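Side-chain contact in protein STN1 (Saccharomyces cerevisiae, PDB 3KEY), which helps regulate telomere length and protect chromosome ends, and limits telomerase loading through its interaction with Cdc13: residues D137-C142 with S172-H177. Residues are numbered along the deposited sequence; the frame is centred on the assembly and turned at random.
Sequences DVFKEC and SGILLH
Phe139 meets Ile174 and Leu176 in a buried, wholly apolar helix-on-sheet contact. It lies in the second winged helix-turn-helix domain of the C-terminal part of Stn1. The phenylalanine comes from helix 132-149, and its two partners come from strand 173-180. All three side chains leave their backbones toward the opposite segment. The backbones stay well apart: the closest CA pair, Phe139 and Leu176, is separated by 8.8 Å.

The two aliphatic chains divide the ring between them. Ile174 reaches it with the end of its longer branch, and its CD1 lies 4.0 Å from Phe139 CD1. The same methyl is 4.1 Å from Phe139 CG, near the root of the ring. CG1 of Ile174 sits between the backbone N and the carbonyl carbon (chi1 64°), and the branch then runs out extended to CD1 (chi2 177°). Leu176 lies on the same side of the ring plane, by its other half, CD2 and CE2, with both of its methyls. Its CD1 is 3.8 Å from Phe139 CE2, and its CD2 is 3.9 Å from Phe139 CD2. CD1 of each residue approaches the ring obliquely. The side chain of Leu176 crosses that of Phe139 at about a right angle. An alanine in place of Phe139 would probably open a gap between helix and strand, leaving the methyl ends of Ile174 and Leu176 without the ring they pack on.

Ile174 and Leu176 stand two residues apart on the strand, so both face the helix. Strand 173-180 is the middle one of three antiparallel strands, with 113-117 and 154-161 at its flanks. Phe139 also touches Ile159 of strand 154-161 and Ala99 of helix 90-108. Ile174 packs on Val116 of strand 113-117, while Leu176 reaches Leu106 of helix 90-108.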
loop_
_atom_site.group_PDB
_atom_site.type_symbol
_atom_site.label_atom_id
_atom_site.label_comp_id
_atom_site.label_asym_id
_atom_site.label_seq_id
_atom_site.Cartn_x
_atom_site.Cartn_y
_atom_site.Cartn_z
ATOM N N ASP A 137 -1.416 -3.517 -4.597
ATOM C CA ASP A 137 -1.133 -3.671 -3.177
ATOM C C ASP A 137 -2.293 -3.221 -2.299
ATOM O O ASP A 137 -2.526 -3.797 -1.242
ATOM C CB ASP A 137 0.172 -2.956 -2.793
ATOM C CG ASP A 137 1.401 -3.641 -3.395
ATOM O OD1 ASP A 137 1.310 -4.855 -3.691
ATOM O OD2 ASP A 137 2.451 -2.985 -3.568
ATOM N N VAL A 138 -3.041 -2.211 -2.729
ATOM C CA VAL A 138 -4.174 -1.780 -1.921
ATOM C C VAL A 138 -5.241 -2.884 -1.901
ATOM O O VAL A 138 -5.754 -3.244 -0.834
ATOM C CB VAL A 138 -4.783 -0.453 -2.449
ATOM C CG1 VAL A 138 -6.074 -0.125 -1.688
ATOM C CG2 VAL A 138 -3.772 0.678 -2.265
ATOM N N PHE A 139 -5.556 -3.439 -3.068
ATOM C CA PHE A 139 -6.559 -4.499 -3.138
ATOM C C PHE A 139 -6.126 -5.771 -2.405
ATOM O O PHE A 139 -6.953 -6.420 -1.763
ATOM C CB PHE A 139 -6.940 -4.807 -4.597
ATOM C CG PHE A 139 -8.019 -3.894 -5.141
ATOM C CD1 PHE A 139 -7.699 -2.642 -5.657
ATOM C CD2 PHE A 139 -9.362 -4.268 -5.072
ATOM C CE1 PHE A 139 -8.700 -1.769 -6.097
ATOM C CE2 PHE A 139 -10.374 -3.408 -5.508
ATOM C CZ PHE A 139 -10.043 -2.153 -6.021
ATOM N N LYS A 140 -4.840 -6.121 -2.478
ATOM C CA LYS A 140 -4.361 -7.303 -1.763
ATOM C C LYS A 140 -4.627 -7.158 -0.257
ATOM O O LYS A 140 -5.134 -8.083 0.387
ATOM C CB LYS A 140 -2.861 -7.521 -2.007
ATOM C CG LYS A 140 -2.540 -8.202 -3.336
ATOM C CD LYS A 140 -1.041 -8.432 -3.521
ATOM C CE LYS A 140 -0.760 -9.260 -4.781
ATOM N NZ LYS A 140 0.710 -9.455 -4.993
ATOM N N GLU A 141 -4.283 -5.999 0.301
ATOM C CA GLU A 141 -4.500 -5.745 1.722
ATOM C C GLU A 141 -5.986 -5.782 2.104
ATOM O O GLU A 141 -6.356 -6.359 3.126
ATOM C CB GLU A 141 -3.914 -4.392 2.121
ATOM C CG GLU A 141 -2.657 -4.498 2.941
ATOM C CD GLU A 141 -2.764 -5.567 4.025
ATOM O OE1 GLU A 141 -3.662 -5.486 4.907
ATOM O OE2 GLU A 141 -1.945 -6.494 3.986
ATOM N N CYS A 142 -6.831 -5.152 1.297
ATOM C CA CYS A 142 -8.263 -5.158 1.577
ATOM C C CYS A 142 -8.823 -6.574 1.484
ATOM O O CYS A 142 -9.597 -6.996 2.339
ATOM C CB CYS A 142 -9.004 -4.248 0.602
ATOM S SG CYS A 142 -8.619 -2.514 0.838
ATOM N N SER A 172 -3.312 -1.464 -17.793
ATOM C CA SER A 172 -4.565 -0.767 -18.041
ATOM C C SER A 172 -5.500 -1.097 -16.883
ATOM O O SER A 172 -6.515 -0.436 -16.689
ATOM C CB SER A 172 -5.192 -1.203 -19.377
ATOM O OG SER A 172 -5.752 -2.498 -19.292
ATOM N N GLY A 173 -5.144 -2.125 -16.115
ATOM C CA GLY A 173 -5.969 -2.505 -14.983
ATOM C C GLY A 173 -5.636 -3.857 -14.380
ATOM O O GLY A 173 -4.656 -4.496 -14.762
ATOM N N ILE A 174 -6.455 -4.283 -13.421
ATOM C CA ILE A 174 -6.261 -5.560 -12.759
ATOM C C ILE A 174 -7.553 -6.366 -12.856
ATOM O O ILE A 174 -8.625 -5.820 -13.145
ATOM C CB ILE A 174 -5.861 -5.375 -11.267
ATOM C CG1 ILE A 174 -6.987 -4.698 -10.485
ATOM C CG2 ILE A 174 -4.594 -4.524 -11.174
ATOM C CD1 ILE A 174 -6.679 -4.544 -8.997
ATOM N N LEU A 175 -7.442 -7.666 -12.629
ATOM C CA LEU A 175 -8.589 -8.549 -12.698
ATOM C C LEU A 175 -8.718 -9.245 -11.350
ATOM O O LEU A 175 -7.813 -9.971 -10.919
ATOM C CB LEU A 175 -8.379 -9.565 -13.830
ATOM C CG LEU A 175 -9.536 -10.474 -14.255
ATOM C CD1 LEU A 175 -10.629 -9.627 -14.893
ATOM C CD2 LEU A 175 -9.037 -11.539 -15.244
ATOM N N LEU A 176 -9.833 -9.001 -10.671
ATOM C CA LEU A 176 -10.079 -9.607 -9.369
ATOM C C LEU A 176 -10.824 -10.935 -9.496
ATOM O O LEU A 176 -11.849 -11.023 -10.173
ATOM C CB LEU A 176 -10.895 -8.656 -8.489
ATOM C CG LEU A 176 -10.365 -7.227 -8.312
ATOM C CD1 LEU A 176 -11.415 -6.405 -7.583
ATOM C CD2 LEU A 176 -9.042 -7.226 -7.532
ATOM N N HIS A 177 -10.299 -11.968 -8.851
ATOM C CA HIS A 177 -10.943 -13.281 -8.854
ATOM C C HIS A 177 -11.396 -13.549 -7.433
ATOM O O HIS A 177 -10.601 -13.448 -6.497
ATOM C CB HIS A 177 -9.971 -14.390 -9.274
ATOM C CG HIS A 177 -9.524 -14.297 -10.697
ATOM N ND1 HIS A 177 -8.370 -13.637 -11.077
ATOM C CD2 HIS A 177 -10.090 -14.754 -11.838
ATOM C CE1 HIS A 177 -8.247 -13.696 -12.391
ATOM N NE2 HIS A 177 -9.276 -14.368 -12.877
#